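Local coordinates for radical SAM domain protein (Methanothrix thermoacetophila, PDB 6Y1X), which is the radical SAM carbide synthase NifB, an iron-sulfur enzyme of nitrogenase cofactor maturation that probably builds the precursor of the FeMo cofactor, at residues 208-222 / 236-249. Residues are numbered along the deposited sequence; the frame is centred on the assembly and turned at random. Where two conformers were deposited one is given.
Sequences VRRKKIVKVNTVLIP and IKSMGVFIHNVMPL
H244 and T218 meet on the helix-covered face of two parallel strands, 213-220 and 243-248. H244 NE2 donates to T218 OG1 at 2.8 Å, with the hydroxyl almost exactly in the ring plane. With CG anti to the backbone N (chi1 -169°), the imidazole reaches across to its neighbour strand; V246 CG2 and I236 CD1 pack over opposite faces of the ring, off-centre, and V216 O lies at its edge. This is the tight part of the contact: V216 meets I236 tip to tip, V216 CB to I236 CD1 3.8 Å, while its CG2 touches both methyls of V241. T218 OG1 also bonds to L165 O, so the hydroxyl is gripped twice.

The parallel ladder runs from F242 N on V214 O to L249 N on L220 O; its M247 N to T218 O bond is 2.7 Å and nearly straight at 176°. On the other face, the cluster side, N245 ND2 donates to N217 OD1 at 3.0 Å. The two amide planes stand 83° apart, and N245 ND2 comes from above the carbonyl plane of N217, not along a lone pair. In one of its two conformers K215 NZ also reaches N217 OD1 and T162 OG1, a less certain pairing; K215 lines an iron-sulfur cluster pocket. M247 bends at its last torsion to lay CE against V219 CG2 and N217 CB.

Toward the helix ends the fit slackens. G240, solvent-exposed, closes helix 229-239 in a Schellman motif, and one water links the two segments, donating to K212 O and G240 O and accepting from V214 N at 2.8 Å.

Helix 229-239 makes the crossover of this beta-alpha-beta unit, as in the TIM-barrel-like radical SAM fold: V229, I232 and A233 lie against T218 and H244, helix 189-209 covers V214 and V241, and strand 160-164 flanks 213-220, with 243-248 outermost in the parallel sheet.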
# COMPACT_ATOMS: atom_id res chain seq x y z
N VAL A 208 -4.04 -13.18 3.66
CA VAL A 208 -5.00 -13.97 2.89
C VAL A 208 -5.60 -15.07 3.75
O VAL A 208 -6.82 -15.30 3.73
CB VAL A 208 -4.34 -14.53 1.62
CG1 VAL A 208 -5.22 -15.59 0.98
CG2 VAL A 208 -4.08 -13.40 0.62
N ARG A 209 -4.77 -15.76 4.54
CA ARG A 209 -5.29 -16.81 5.41
C ARG A 209 -6.34 -16.27 6.37
O ARG A 209 -7.30 -16.97 6.70
CB ARG A 209 -4.14 -17.47 6.18
CG ARG A 209 -4.55 -18.69 7.01
CD ARG A 209 -3.44 -19.13 7.98
NE ARG A 209 -3.22 -18.21 9.09
CZ ARG A 209 -3.97 -18.16 10.19
NH1 ARG A 209 -5.00 -18.99 10.33
NH2 ARG A 209 -3.70 -17.29 11.15
N ARG A 210 -6.18 -15.02 6.82
CA ARG A 210 -7.11 -14.39 7.74
C ARG A 210 -8.28 -13.74 7.01
O ARG A 210 -8.97 -12.90 7.60
CB ARG A 210 -6.39 -13.37 8.62
CG ARG A 210 -5.40 -14.00 9.58
CD ARG A 210 -4.50 -12.97 10.23
NE ARG A 210 -3.66 -13.58 11.25
CZ ARG A 210 -3.96 -13.62 12.54
NH1 ARG A 210 -5.10 -13.10 12.98
NH2 ARG A 210 -3.13 -14.20 13.39
N LYS A 211 -8.48 -14.09 5.74
CA LYS A 211 -9.63 -13.65 4.94
C LYS A 211 -9.64 -12.14 4.72
O LYS A 211 -10.70 -11.54 4.54
CB LYS A 211 -10.95 -14.12 5.56
CG LYS A 211 -11.10 -15.63 5.62
CD LYS A 211 -12.47 -16.04 6.12
N LYS A 212 -8.46 -11.52 4.71
CA LYS A 212 -8.35 -10.11 4.36
C LYS A 212 -8.35 -9.95 2.85
O LYS A 212 -7.88 -10.83 2.11
CB LYS A 212 -7.09 -9.47 4.94
CG LYS A 212 -6.90 -9.67 6.43
CD LYS A 212 -8.14 -9.25 7.20
CE LYS A 212 -7.99 -9.55 8.67
NZ LYS A 212 -9.19 -9.16 9.45
N ILE A 213 -8.89 -8.84 2.38
CA ILE A 213 -8.90 -8.54 0.95
C ILE A 213 -7.62 -7.78 0.64
O ILE A 213 -7.40 -6.68 1.16
CB ILE A 213 -10.14 -7.71 0.57
CG1 ILE A 213 -11.41 -8.36 1.12
CG2 ILE A 213 -10.21 -7.54 -0.94
CD1 ILE A 213 -11.59 -9.79 0.67
N VAL A 214 -6.78 -8.37 -0.21
CA VAL A 214 -5.44 -7.87 -0.44
C VAL A 214 -5.35 -7.26 -1.83
O VAL A 214 -5.71 -7.90 -2.83
CB VAL A 214 -4.39 -8.98 -0.26
CG1 VAL A 214 -2.99 -8.45 -0.60
CG2 VAL A 214 -4.44 -9.50 1.16
N LYS A 215 -4.87 -6.02 -1.89
CA LYS A 215 -4.50 -5.36 -3.13
C LYS A 215 -2.99 -5.21 -3.17
O LYS A 215 -2.37 -4.86 -2.16
CB LYS A 215 -5.20 -4.00 -3.24
CG LYS A 215 -4.58 -3.01 -4.21
CD LYS A 215 -5.56 -1.86 -4.45
CE LYS A 215 -4.86 -0.56 -4.80
NZ LYS A 215 -4.17 0.03 -3.62
N VAL A 216 -2.39 -5.47 -4.32
CA VAL A 216 -0.95 -5.31 -4.48
C VAL A 216 -0.70 -4.18 -5.46
O VAL A 216 -1.22 -4.20 -6.58
CB VAL A 216 -0.27 -6.61 -4.93
CG1 VAL A 216 1.14 -6.33 -5.44
CG2 VAL A 216 -0.24 -7.59 -3.77
N ASN A 217 0.06 -3.18 -5.02
CA ASN A 217 0.57 -2.15 -5.91
C ASN A 217 1.93 -2.57 -6.45
O ASN A 217 2.74 -3.14 -5.72
CB ASN A 217 0.74 -0.82 -5.17
CG ASN A 217 -0.57 -0.21 -4.73
OD1 ASN A 217 -1.64 -0.53 -5.25
ND2 ASN A 217 -0.49 0.72 -3.79
N THR A 218 2.19 -2.25 -7.71
CA THR A 218 3.53 -2.39 -8.27
C THR A 218 3.87 -1.11 -9.02
O THR A 218 3.11 -0.68 -9.89
CB THR A 218 3.63 -3.59 -9.22
OG1 THR A 218 3.35 -4.80 -8.51
CG2 THR A 218 5.03 -3.67 -9.84
N VAL A 219 5.00 -0.51 -8.67
CA VAL A 219 5.50 0.66 -9.39
C VAL A 219 6.23 0.13 -10.62
O VAL A 219 7.16 -0.67 -10.50
CB VAL A 219 6.44 1.51 -8.52
CG1 VAL A 219 6.89 2.75 -9.28
CG2 VAL A 219 5.74 1.91 -7.23
N LEU A 220 5.78 0.56 -11.79
CA LEU A 220 6.37 0.10 -13.04
C LEU A 220 7.60 0.94 -13.34
O LEU A 220 7.48 2.11 -13.72
CB LEU A 220 5.34 0.17 -14.16
CG LEU A 220 5.70 -0.48 -15.49
CD1 LEU A 220 5.86 -1.99 -15.31
CD2 LEU A 220 4.61 -0.17 -16.50
N ILE A 221 8.78 0.34 -13.21
CA ILE A 221 10.05 1.06 -13.33
C ILE A 221 10.75 0.58 -14.59
O ILE A 221 11.32 -0.52 -14.59
CB ILE A 221 10.92 0.85 -12.08
CG1 ILE A 221 10.15 1.23 -10.81
CG2 ILE A 221 12.20 1.67 -12.19
CD1 ILE A 221 10.71 0.60 -9.53
N PRO A 222 10.74 1.35 -15.67
CA PRO A 222 11.33 0.88 -16.93
C PRO A 222 12.80 0.52 -16.75
O PRO A 222 13.56 1.25 -16.11
CB PRO A 222 11.15 2.07 -17.87
CG PRO A 222 9.93 2.75 -17.35
CD PRO A 222 10.03 2.63 -15.85
N ILE A 236 1.48 -13.38 -7.02
CA ILE A 236 0.41 -12.90 -6.15
C ILE A 236 -0.92 -13.55 -6.51
O ILE A 236 -1.81 -13.67 -5.65
CB ILE A 236 0.29 -11.36 -6.18
CG1 ILE A 236 -0.10 -10.85 -7.56
CG2 ILE A 236 1.59 -10.72 -5.71
CD1 ILE A 236 -0.33 -9.34 -7.62
N LYS A 237 -1.09 -13.96 -7.77
CA LYS A 237 -2.31 -14.67 -8.16
C LYS A 237 -2.40 -16.01 -7.45
O LYS A 237 -3.46 -16.37 -6.90
CB LYS A 237 -2.34 -14.84 -9.68
CG LYS A 237 -3.46 -15.73 -10.20
CD LYS A 237 -4.83 -15.15 -9.92
CE LYS A 237 -5.92 -15.98 -10.61
NZ LYS A 237 -5.58 -16.27 -12.03
N SER A 238 -1.30 -16.77 -7.43
CA SER A 238 -1.30 -18.05 -6.73
C SER A 238 -1.52 -17.88 -5.24
O SER A 238 -2.07 -18.78 -4.59
CB SER A 238 0.02 -18.79 -6.97
OG SER A 238 0.10 -19.30 -8.28
N MET A 239 -1.08 -16.76 -4.68
CA MET A 239 -1.16 -16.52 -3.24
C MET A 239 -2.54 -16.05 -2.78
O MET A 239 -2.77 -15.98 -1.57
CB MET A 239 -0.10 -15.51 -2.81
CG MET A 239 1.32 -16.02 -2.99
SD MET A 239 2.52 -14.78 -2.49
CE MET A 239 2.55 -15.04 -0.73
N GLY A 240 -3.45 -15.73 -3.70
CA GLY A 240 -4.77 -15.30 -3.30
C GLY A 240 -4.98 -13.80 -3.20
O GLY A 240 -5.98 -13.38 -2.61
N VAL A 241 -4.07 -12.99 -3.75
CA VAL A 241 -4.31 -11.56 -3.83
C VAL A 241 -5.52 -11.28 -4.70
O VAL A 241 -5.77 -11.97 -5.70
CB VAL A 241 -3.04 -10.85 -4.35
CG1 VAL A 241 -3.33 -9.40 -4.69
CG2 VAL A 241 -1.95 -10.94 -3.30
N PHE A 242 -6.31 -10.28 -4.31
CA PHE A 242 -7.57 -10.05 -5.00
C PHE A 242 -7.41 -9.18 -6.24
O PHE A 242 -8.01 -9.47 -7.28
CB PHE A 242 -8.57 -9.39 -4.04
CG PHE A 242 -9.85 -8.97 -4.70
CD1 PHE A 242 -10.78 -9.91 -5.09
CD2 PHE A 242 -10.10 -7.63 -4.95
CE1 PHE A 242 -11.96 -9.52 -5.71
CE2 PHE A 242 -11.28 -7.24 -5.56
CZ PHE A 242 -12.20 -8.18 -5.95
N ILE A 243 -6.58 -8.14 -6.17
CA ILE A 243 -6.47 -7.20 -7.28
C ILE A 243 -5.06 -6.64 -7.33
O ILE A 243 -4.38 -6.52 -6.30
CB ILE A 243 -7.54 -6.09 -7.17
CG1 ILE A 243 -7.62 -5.26 -8.46
CG2 ILE A 243 -7.31 -5.22 -5.94
CD1 ILE A 243 -8.80 -4.31 -8.49
N HIS A 244 -4.62 -6.26 -8.53
CA HIS A 244 -3.27 -5.79 -8.78
C HIS A 244 -3.34 -4.40 -9.39
O HIS A 244 -4.08 -4.18 -10.36
CB HIS A 244 -2.56 -6.74 -9.75
CG HIS A 244 -1.09 -6.51 -9.88
ND1 HIS A 244 -0.35 -7.00 -10.93
CD2 HIS A 244 -0.20 -5.88 -9.07
CE1 HIS A 244 0.92 -6.67 -10.78
NE2 HIS A 244 1.04 -5.99 -9.65
N ASN A 245 -2.57 -3.47 -8.85
CA ASN A 245 -2.58 -2.08 -9.30
C ASN A 245 -1.18 -1.73 -9.78
O ASN A 245 -0.28 -1.45 -8.98
CB ASN A 245 -3.04 -1.16 -8.18
CG ASN A 245 -2.93 0.31 -8.55
OD1 ASN A 245 -3.03 0.68 -9.71
ND2 ASN A 245 -2.72 1.16 -7.54
N VAL A 246 -0.98 -1.71 -11.10
CA VAL A 246 0.30 -1.34 -11.68
C VAL A 246 0.33 0.16 -11.90
O VAL A 246 -0.49 0.71 -12.64
CB VAL A 246 0.55 -2.11 -12.98
CG1 VAL A 246 1.92 -1.76 -13.54
CG2 VAL A 246 0.45 -3.60 -12.72
N MET A 247 1.28 0.83 -11.25
CA MET A 247 1.39 2.28 -11.26
C MET A 247 2.64 2.69 -12.01
O MET A 247 3.72 2.14 -11.76
CB MET A 247 1.45 2.83 -9.83
CG MET A 247 0.40 2.25 -8.89
SD MET A 247 0.62 2.83 -7.20
CE MET A 247 2.22 2.13 -6.81
N PRO A 248 2.56 3.66 -12.92
CA PRO A 248 3.77 4.16 -13.58
C PRO A 248 4.70 4.84 -12.59
O PRO A 248 4.26 5.52 -11.66
CB PRO A 248 3.23 5.14 -14.63
CG PRO A 248 1.93 5.61 -14.05
CD PRO A 248 1.35 4.39 -13.36
N LEU A 249 6.00 4.60 -12.76
CA LEU A 249 7.01 5.33 -12.00
C LEU A 249 6.78 6.83 -12.10
O LEU A 249 6.50 7.37 -13.17
CB LEU A 249 8.41 4.99 -12.51
CG LEU A 249 9.56 5.85 -11.98
CD1 LEU A 249 9.83 5.56 -10.51
CD2 LEU A 249 10.83 5.68 -12.80
O HOH W 1 -7.10 -11.04 -0.99